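Local coordinates for UBX domain-containing protein 7 (Homo sapiens, PDB 5X3P) that links neddylated cullin-RING ubiquitin ligases to the segregase p97, here through the UBX domain that mediates p97 binding, at residues Leu11-Gly16 and Val77-Arg82. The protein carries 1 engineered substitution. Numbering follows the deposited sequence.
Sequences LRYPDG and VFVQER
R12 straddles V77 and V79 in the parallel pairing of strands 6-12 and 74-81, the first and last strands of the ubiquitin-like beta-grasp fold of this UBX domain, which lie side by side in its mixed sheet. R12 N donates to V77 O at 2.8 Å. R12 O in turn accepts from V79 N at 3.0 Å, in a nearly straight bond (173° at the hydrogen). V77 O also takes a CA-H...O contact from L11 CA.

On the face carrying R12 and F78, the two side chains run side by side. R12 CB sits 3.7 Å from F78 CD1. Beyond it the chain bends at chi2 (-83°, which sets CD) and again at chi3 (which sets NE), and the guanidinium lies beside the ring, with R12 NH1 3.8 Å from F78 CE1. The ring does not stack flat: the planes stand 61° apart, and CE1 lies over one guanidinium face, offset toward its rim. R12 NE also lies close to the like-charged R18 NE.

The face carrying L11 and V77 is buried against helix 29-38. L11 CD2 packs 3.8 Å from V77 CB, and L11 continues onto L32 and H35 of that helix. Y13 lies just past the end of strand 6-12, and V79 CG2 approaches its ring obliquely, 3.7 Å from Y13 CD1, while V79 also touches V36 of the helix. Y13 OH is hydrogen-bonded to E19 OE1, and the Y13 ring meets that of Y41.

From Y13 the chain leaves the sheet in a type I turn closed by G16 N to Y13 O. P14, the second residue of the turn, rests against strand 74-81, with P14 CD 3.6 Å from V79 O.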
loop_
_atom_site.group_PDB
_atom_site.type_symbol
_atom_site.label_atom_id
_atom_site.label_comp_id
_atom_site.label_asym_id
_atom_site.label_seq_id
_atom_site.Cartn_x
_atom_site.Cartn_y
_atom_site.Cartn_z
ATOM N N LEU A 11 2.568 -7.407 0.223
ATOM C CA LEU A 11 3.224 -6.512 -0.726
ATOM C C LEU A 11 3.934 -7.336 -1.800
ATOM O O LEU A 11 4.696 -8.259 -1.499
ATOM C CB LEU A 11 4.219 -5.600 -0.014
ATOM C CG LEU A 11 3.680 -4.873 1.210
ATOM C CD1 LEU A 11 4.795 -4.035 1.825
ATOM C CD2 LEU A 11 2.487 -3.995 0.831
ATOM N N ARG A 12 3.652 -7.028 -3.060
ATOM C CA ARG A 12 4.214 -7.786 -4.172
ATOM C C ARG A 12 5.116 -6.843 -4.965
ATOM O O ARG A 12 4.622 -5.970 -5.681
ATOM C CB ARG A 12 3.091 -8.320 -5.056
ATOM C CG ARG A 12 2.105 -9.243 -4.345
ATOM C CD ARG A 12 2.638 -10.668 -4.270
ATOM N NE ARG A 12 2.937 -11.179 -5.604
ATOM C CZ ARG A 12 2.028 -11.691 -6.428
ATOM N NH1 ARG A 12 0.755 -11.765 -6.055
ATOM N NH2 ARG A 12 2.391 -12.129 -7.629
ATOM N N TYR A 13 6.430 -6.990 -4.795
ATOM C CA TYR A 13 7.400 -6.104 -5.454
ATOM C C TYR A 13 7.683 -6.596 -6.864
ATOM O O TYR A 13 7.558 -7.794 -7.137
ATOM C CB TYR A 13 8.679 -6.005 -4.615
ATOM C CG TYR A 13 8.478 -5.384 -3.238
ATOM C CD1 TYR A 13 8.420 -4.004 -3.071
ATOM C CD2 TYR A 13 8.369 -6.180 -2.102
ATOM C CE1 TYR A 13 8.251 -3.433 -1.801
ATOM C CE2 TYR A 13 8.200 -5.625 -0.837
ATOM C CZ TYR A 13 8.140 -4.256 -0.694
ATOM O OH TYR A 13 7.967 -3.721 0.565
ATOM N N PRO A 14 8.058 -5.686 -7.790
ATOM C CA PRO A 14 8.026 -6.159 -9.177
ATOM C C PRO A 14 9.193 -7.090 -9.535
ATOM O O PRO A 14 9.173 -7.665 -10.622
ATOM C CB PRO A 14 8.102 -4.863 -9.988
ATOM C CG PRO A 14 8.946 -3.963 -9.143
ATOM C CD PRO A 14 8.597 -4.314 -7.689
ATOM N N ASP A 15 10.182 -7.233 -8.653
ATOM C CA ASP A 15 11.253 -8.204 -8.882
ATOM C C ASP A 15 10.814 -9.621 -8.466
ATOM O O ASP A 15 11.511 -10.609 -8.740
ATOM C CB ASP A 15 12.550 -7.786 -8.174
ATOM C CG ASP A 15 12.375 -7.594 -6.671
ATOM O OD1 ASP A 15 11.227 -7.637 -6.182
ATOM O OD2 ASP A 15 13.397 -7.397 -5.975
ATOM N N GLY A 16 9.643 -9.714 -7.829
ATOM C CA GLY A 16 9.091 -10.993 -7.395
ATOM C C GLY A 16 9.221 -11.233 -5.903
ATOM O O GLY A 16 8.759 -12.255 -5.378
ATOM N N VAL A 77 -1.045 -5.729 -2.286
ATOM C CA VAL A 77 -0.643 -4.455 -2.870
ATOM C C VAL A 77 0.507 -4.699 -3.839
ATOM O O VAL A 77 1.575 -5.181 -3.433
ATOM C CB VAL A 77 -0.184 -3.448 -1.796
ATOM C CG1 VAL A 77 0.173 -2.104 -2.450
ATOM C CG2 VAL A 77 -1.273 -3.229 -0.742
ATOM N N PHE A 78 0.288 -4.367 -5.111
ATOM C CA PHE A 78 1.352 -4.436 -6.109
ATOM C C PHE A 78 2.127 -3.132 -6.165
ATOM O O PHE A 78 1.543 -2.058 -6.274
ATOM C CB PHE A 78 0.761 -4.745 -7.476
ATOM C CG PHE A 78 0.116 -6.085 -7.542
ATOM C CD1 PHE A 78 0.886 -7.219 -7.768
ATOM C CD2 PHE A 78 -1.254 -6.231 -7.344
ATOM C CE1 PHE A 78 0.299 -8.479 -7.811
ATOM C CE2 PHE A 78 -1.848 -7.495 -7.384
ATOM C CZ PHE A 78 -1.074 -8.614 -7.616
ATOM N N VAL A 79 3.446 -3.230 -6.089
ATOM C CA VAL A 79 4.301 -2.075 -6.296
ATOM C C VAL A 79 4.648 -2.031 -7.786
ATOM O O VAL A 79 5.285 -2.946 -8.306
ATOM C CB VAL A 79 5.570 -2.165 -5.420
ATOM C CG1 VAL A 79 6.436 -0.930 -5.582
ATOM C CG2 VAL A 79 5.186 -2.347 -3.967
ATOM N N GLN A 80 4.199 -0.980 -8.475
ATOM C CA GLN A 80 4.389 -0.856 -9.924
ATOM C C GLN A 80 5.221 0.363 -10.230
ATOM O O GLN A 80 5.157 1.355 -9.507
ATOM C CB GLN A 80 3.051 -0.669 -10.629
ATOM C CG GLN A 80 2.216 -1.905 -10.755
ATOM C CD GLN A 80 0.940 -1.638 -11.517
ATOM O OE1 GLN A 80 0.787 -0.594 -12.162
ATOM N NE2 GLN A 80 0.010 -2.580 -11.446
ATOM N N GLU A 81 5.963 0.307 -11.328
ATOM C CA GLU A 81 6.691 1.476 -11.805
ATOM C C GLU A 81 5.680 2.414 -12.467
ATOM O O GLU A 81 4.797 1.952 -13.216
ATOM C CB GLU A 81 7.754 1.038 -12.819
ATOM C CG GLU A 81 8.851 2.056 -13.073
ATOM C CD GLU A 81 9.941 1.520 -13.995
ATOM O OE1 GLU A 81 10.046 2.014 -15.137
ATOM O OE2 GLU A 81 10.677 0.602 -13.572
ATOM N N ARG A 82 5.774 3.717 -12.188
ATOM C CA ARG A 82 4.843 4.674 -12.807
ATOM C C ARG A 82 5.013 4.730 -14.330
ATOM O O ARG A 82 6.061 4.348 -14.869
ATOM C CB ARG A 82 4.984 6.071 -12.182
ATOM C CG ARG A 82 4.666 6.093 -10.688
ATOM C CD ARG A 82 4.803 7.487 -10.099
ATOM N NE ARG A 82 4.464 7.495 -8.673
ATOM C CZ ARG A 82 3.247 7.705 -8.194
ATOM N NH1 ARG A 82 2.247 7.924 -9.033
ATOM N NH2 ARG A 82 3.034 7.681 -6.882
#